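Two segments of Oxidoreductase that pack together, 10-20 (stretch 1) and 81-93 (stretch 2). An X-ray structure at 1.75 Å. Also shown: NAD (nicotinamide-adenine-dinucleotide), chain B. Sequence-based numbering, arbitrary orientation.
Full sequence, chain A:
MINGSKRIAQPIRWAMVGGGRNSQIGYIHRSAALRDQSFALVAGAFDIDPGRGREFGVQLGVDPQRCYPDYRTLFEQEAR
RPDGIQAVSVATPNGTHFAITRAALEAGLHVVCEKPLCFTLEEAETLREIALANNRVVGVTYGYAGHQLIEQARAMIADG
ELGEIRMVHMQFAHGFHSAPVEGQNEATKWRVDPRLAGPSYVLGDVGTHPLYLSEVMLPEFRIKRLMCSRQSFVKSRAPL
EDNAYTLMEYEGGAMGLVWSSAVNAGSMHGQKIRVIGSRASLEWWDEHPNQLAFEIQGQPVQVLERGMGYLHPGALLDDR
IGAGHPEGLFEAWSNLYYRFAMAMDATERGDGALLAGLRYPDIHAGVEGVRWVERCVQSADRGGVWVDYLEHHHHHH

Stretch 1, residues 10-20: QPIRWAMVGGG
Stretch 2, residues 81-93: RPDGIQAVSVATP

Stretch 1 and stretch 2 lie side by side as parallel β-strands, the first beginning at Ile12 and the second running from Ala87 to Ala91; their N-to-C directions differ by 22° and their axes approach to 4.6 Å, and together they bury 862 Å². Register pairs Trp14 with Ala87, Ala15 with Val88, Met16 with Ser89 and Val17 with Val90, at CA-CA distances of 4.7-5.0 Å.

At the entry, one water donates to Pro11 O (2.9 Å) and Gln86 OE1 (2.7 Å). Ile12 (chi1 m, chi2 m) lays CG2 3.7 Å from Ala87 CB. Arg13 (phi/psi -71/124) donates N to Gln86 OE1 (2.9 Å), while its O accepts Gln86 N (2.8 Å) and Ala87 N (3.2 Å). CA-to-CB of Arg13 points toward stretch 2, and its side chain (m, t, m, chi4 -90°) reaches the type I turn Arg81-Gly84, where NE donates to Gly84 O (2.7 Å); Pro82 O and Gln86 CG lie over opposite guanidinium faces. Gly84 N donates to Arg81 O (3.0 Å) to close the turn, and an Arg81 NE-Asp83 OD1 salt bridge (2.9 Å) lies within it.

Trp14 (-136/147; chi1 t, chi2 63°) shares a sheet face with Met16, Ala87 and Ser89. Its indole reaches along the strand, so that NE1 donates to Ser89 OG (2.9 Å), satisfying the buried nitrogen.

On the other face, the small Ala15 (-131/159) packs CB against Ile85 CD1 (3.7 Å); its N donates to Ala87 O (3.1 Å) and its O accepts Ser89 N (2.9 Å). Back on the face of Trp14, Met16 (m, t, p) brings CE to Ala91 CB (3.8 Å). Val17 (chi1 t), on the face of Ala15, sets CG2 3.7 Å from Val88 CG2 (chi1 p), and the backbone ladder continues from Val17 N to Ser89 O (2.9 Å) and from Ala91 N to Val17 O (2.8 Å).

Gly18 (80/-160) and Gly19 (68/30) have positive phi; a CB on Gly18 would clash with Ala91 O. Gly20 N donates to NAD O3B (2.9 Å).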

# COMPACT_ATOMS: atom_id res chain seq x y z
N GLN A 10 -6.51 38.96 -21.43
CA GLN A 10 -6.51 39.61 -20.10
C GLN A 10 -7.27 38.73 -19.11
O GLN A 10 -8.22 38.05 -19.50
CB GLN A 10 -7.21 40.97 -20.12
CG GLN A 10 -6.55 41.97 -21.06
CD GLN A 10 -5.20 42.45 -20.59
OE1 GLN A 10 -4.85 42.38 -19.41
NE2 GLN A 10 -4.42 42.95 -21.53
N PRO A 11 -6.90 38.75 -17.82
CA PRO A 11 -7.64 38.01 -16.80
C PRO A 11 -9.10 38.48 -16.75
O PRO A 11 -9.35 39.69 -16.87
CB PRO A 11 -6.90 38.33 -15.50
CG PRO A 11 -5.51 38.70 -15.96
CD PRO A 11 -5.75 39.47 -17.24
N ILE A 12 -10.02 37.54 -16.60
CA ILE A 12 -11.47 37.82 -16.41
C ILE A 12 -11.60 38.68 -15.15
O ILE A 12 -11.08 38.28 -14.08
CB ILE A 12 -12.29 36.53 -16.31
CG1 ILE A 12 -12.13 35.59 -17.52
CG2 ILE A 12 -13.76 36.85 -16.05
CD1 ILE A 12 -12.61 36.13 -18.83
N ARG A 13 -12.30 39.81 -15.23
CA ARG A 13 -12.57 40.65 -14.03
C ARG A 13 -13.59 39.90 -13.16
O ARG A 13 -14.66 39.52 -13.68
CB ARG A 13 -13.02 42.04 -14.47
CG ARG A 13 -11.96 42.80 -15.25
CD ARG A 13 -12.38 44.23 -15.56
NE ARG A 13 -13.65 44.34 -16.26
CZ ARG A 13 -13.83 44.33 -17.58
NH1 ARG A 13 -12.81 44.19 -18.41
NH2 ARG A 13 -15.05 44.43 -18.07
N TRP A 14 -13.25 39.66 -11.90
CA TRP A 14 -13.87 38.59 -11.09
C TRP A 14 -14.21 39.05 -9.67
O TRP A 14 -13.47 39.85 -9.07
CB TRP A 14 -12.94 37.38 -11.11
CG TRP A 14 -13.40 36.15 -10.39
CD1 TRP A 14 -14.49 35.37 -10.66
CD2 TRP A 14 -12.68 35.49 -9.34
NE1 TRP A 14 -14.52 34.30 -9.81
CE2 TRP A 14 -13.42 34.34 -8.99
CE3 TRP A 14 -11.51 35.78 -8.63
CZ2 TRP A 14 -13.01 33.49 -7.96
CZ3 TRP A 14 -11.10 34.93 -7.63
CH2 TRP A 14 -11.84 33.80 -7.30
N ALA A 15 -15.31 38.50 -9.14
CA ALA A 15 -15.77 38.67 -7.76
C ALA A 15 -16.08 37.30 -7.16
O ALA A 15 -16.37 36.33 -7.90
CB ALA A 15 -16.98 39.56 -7.72
N MET A 16 -16.08 37.25 -5.83
CA MET A 16 -16.65 36.13 -5.07
C MET A 16 -17.84 36.64 -4.26
O MET A 16 -17.83 37.81 -3.84
CB MET A 16 -15.61 35.51 -4.14
CG MET A 16 -14.58 34.72 -4.89
SD MET A 16 -13.65 33.64 -3.77
CE MET A 16 -14.88 32.37 -3.45
N VAL A 17 -18.85 35.79 -4.12
CA VAL A 17 -19.90 35.93 -3.08
C VAL A 17 -19.70 34.76 -2.12
O VAL A 17 -19.72 33.60 -2.59
CB VAL A 17 -21.32 35.95 -3.67
CG1 VAL A 17 -22.35 36.23 -2.60
CG2 VAL A 17 -21.43 36.97 -4.79
N GLY A 18 -19.45 35.07 -0.85
CA GLY A 18 -19.03 34.09 0.16
C GLY A 18 -17.54 33.83 0.02
O GLY A 18 -16.85 34.66 -0.60
N GLY A 19 -17.06 32.71 0.55
CA GLY A 19 -15.63 32.38 0.57
C GLY A 19 -14.85 33.31 1.48
O GLY A 19 -13.66 33.52 1.22
N GLY A 20 -15.49 33.81 2.54
CA GLY A 20 -14.89 34.80 3.45
C GLY A 20 -13.83 34.21 4.37
O GLY A 20 -13.41 33.03 4.19
N ARG A 81 -19.49 50.51 -13.65
CA ARG A 81 -18.05 50.78 -13.91
C ARG A 81 -17.62 50.11 -15.21
O ARG A 81 -17.91 48.94 -15.44
CB ARG A 81 -17.15 50.22 -12.81
CG ARG A 81 -17.67 50.33 -11.39
CD ARG A 81 -16.77 49.62 -10.41
NE ARG A 81 -15.36 49.97 -10.57
CZ ARG A 81 -14.59 50.55 -9.65
NH1 ARG A 81 -15.07 50.88 -8.46
NH2 ARG A 81 -13.33 50.81 -9.94
N PRO A 82 -16.80 50.79 -16.06
CA PRO A 82 -16.29 50.16 -17.27
C PRO A 82 -15.32 49.00 -16.96
O PRO A 82 -15.16 48.14 -17.81
CB PRO A 82 -15.57 51.31 -17.99
CG PRO A 82 -15.14 52.23 -16.86
CD PRO A 82 -16.27 52.15 -15.85
N ASP A 83 -14.71 49.00 -15.77
CA ASP A 83 -13.83 47.92 -15.26
C ASP A 83 -14.61 47.00 -14.31
O ASP A 83 -13.97 46.30 -13.50
CB ASP A 83 -12.60 48.53 -14.59
CG ASP A 83 -12.89 49.31 -13.31
OD1 ASP A 83 -14.03 49.80 -13.16
OD2 ASP A 83 -11.97 49.44 -12.49
N GLY A 84 -15.94 46.98 -14.41
CA GLY A 84 -16.81 46.12 -13.58
C GLY A 84 -16.55 44.64 -13.82
O GLY A 84 -16.03 44.29 -14.90
N ILE A 85 -16.91 43.79 -12.87
CA ILE A 85 -16.72 42.32 -12.98
C ILE A 85 -17.43 41.80 -14.23
O ILE A 85 -18.45 42.37 -14.66
CB ILE A 85 -17.19 41.59 -11.71
CG1 ILE A 85 -18.67 41.86 -11.40
CG2 ILE A 85 -16.26 41.96 -10.56
CD1 ILE A 85 -19.25 40.97 -10.30
N GLN A 86 -16.90 40.71 -14.77
CA GLN A 86 -17.47 39.97 -15.91
C GLN A 86 -17.97 38.61 -15.43
O GLN A 86 -18.76 37.98 -16.16
CB GLN A 86 -16.40 39.78 -16.97
CG GLN A 86 -15.91 41.11 -17.53
CD GLN A 86 -14.64 40.91 -18.31
OE1 GLN A 86 -13.60 40.54 -17.76
NE2 GLN A 86 -14.73 41.14 -19.61
N ALA A 87 -17.48 38.16 -14.27
CA ALA A 87 -17.79 36.82 -13.73
C ALA A 87 -17.75 36.84 -12.20
O ALA A 87 -17.10 37.71 -11.60
CB ALA A 87 -16.84 35.81 -14.32
N VAL A 88 -18.47 35.89 -11.60
CA VAL A 88 -18.60 35.79 -10.13
C VAL A 88 -18.58 34.31 -9.75
O VAL A 88 -19.25 33.51 -10.42
CB VAL A 88 -19.85 36.53 -9.62
CG1 VAL A 88 -21.13 36.00 -10.24
CG2 VAL A 88 -19.92 36.53 -8.11
N SER A 89 -17.81 33.97 -8.72
CA SER A 89 -17.85 32.64 -8.08
C SER A 89 -18.75 32.69 -6.84
O SER A 89 -18.56 33.58 -5.99
CB SER A 89 -16.47 32.15 -7.78
OG SER A 89 -15.82 31.85 -8.99
N VAL A 90 -19.66 31.72 -6.73
CA VAL A 90 -20.66 31.65 -5.64
C VAL A 90 -20.23 30.54 -4.67
O VAL A 90 -20.29 29.36 -5.03
CB VAL A 90 -22.07 31.41 -6.21
CG1 VAL A 90 -23.11 31.32 -5.11
CG2 VAL A 90 -22.46 32.46 -7.24
N ALA A 91 -19.77 30.93 -3.48
CA ALA A 91 -19.23 30.00 -2.47
C ALA A 91 -19.96 30.22 -1.15
O ALA A 91 -19.34 30.08 -0.09
CB ALA A 91 -17.74 30.20 -2.32
N THR A 92 -21.25 30.55 -1.23
CA THR A 92 -22.13 30.73 -0.06
C THR A 92 -22.67 29.36 0.33
O THR A 92 -22.45 28.37 -0.36
CB THR A 92 -23.26 31.72 -0.37
OG1 THR A 92 -23.92 31.23 -1.54
CG2 THR A 92 -22.76 33.13 -0.58
N PRO A 93 -23.36 29.23 1.47
CA PRO A 93 -24.09 28.00 1.76
C PRO A 93 -25.16 27.70 0.70
O PRO A 93 -25.61 28.60 0.02
CB PRO A 93 -24.69 28.26 3.15
CG PRO A 93 -23.79 29.32 3.75
CD PRO A 93 -23.40 30.20 2.58
PA NAD B . -18.69 27.79 5.09
O1A NAD B . -19.85 27.90 6.03
O2A NAD B . -17.37 27.28 5.56
O5B NAD B . -18.48 29.23 4.39
C5B NAD B . -19.59 30.10 4.04
C4B NAD B . -19.03 31.46 3.69
O4B NAD B . -20.01 32.25 2.99
C3B NAD B . -18.61 32.31 4.89
O3B NAD B . -17.49 33.11 4.54
C2B NAD B . -19.87 33.15 5.14
O2B NAD B . -19.65 34.34 5.86
C1B NAD B . -20.24 33.46 3.69
N9A NAD B . -21.63 33.83 3.48
C8A NAD B . -22.73 33.19 3.98
N7A NAD B . -23.86 33.71 3.57
C5A NAD B . -23.48 34.74 2.72
C6A NAD B . -24.23 35.65 1.96
N6A NAD B . -25.57 35.66 1.91
N1A NAD B . -23.54 36.55 1.22
C2A NAD B . -22.20 36.54 1.27
N3A NAD B . -21.39 35.71 1.94
C4A NAD B . -22.11 34.83 2.66
O3 NAD B . -19.11 26.87 3.82
PN NAD B . -18.16 26.00 2.83
O1N NAD B . -17.87 24.67 3.46
O2N NAD B . -17.01 26.86 2.39
O5D NAD B . -19.14 25.73 1.60
C5D NAD B . -19.69 26.80 0.82
C4D NAD B . -20.23 26.18 -0.44
O4D NAD B . -19.16 25.45 -1.09
C3D NAD B . -21.34 25.14 -0.20
O3D NAD B . -22.27 25.20 -1.27
C2D NAD B . -20.58 23.81 -0.19
O2D NAD B . -21.39 22.70 -0.56
C1D NAD B . -19.52 24.09 -1.25
N1N NAD B . -18.28 23.25 -1.13
C2N NAD B . -17.82 22.57 -2.24
C3N NAD B . -16.70 21.74 -2.15
C7N NAD B . -16.17 21.16 -3.44
O7N NAD B . -16.56 21.62 -4.51
N7N NAD B . -15.27 20.18 -3.34
C4N NAD B . -16.13 21.52 -0.89
C5N NAD B . -16.61 22.20 0.22
C6N NAD B . -17.58 23.17 0.04
O HOH W 1 -11.10 40.94 -18.79
O HOH W 2 -17.25 29.61 1.31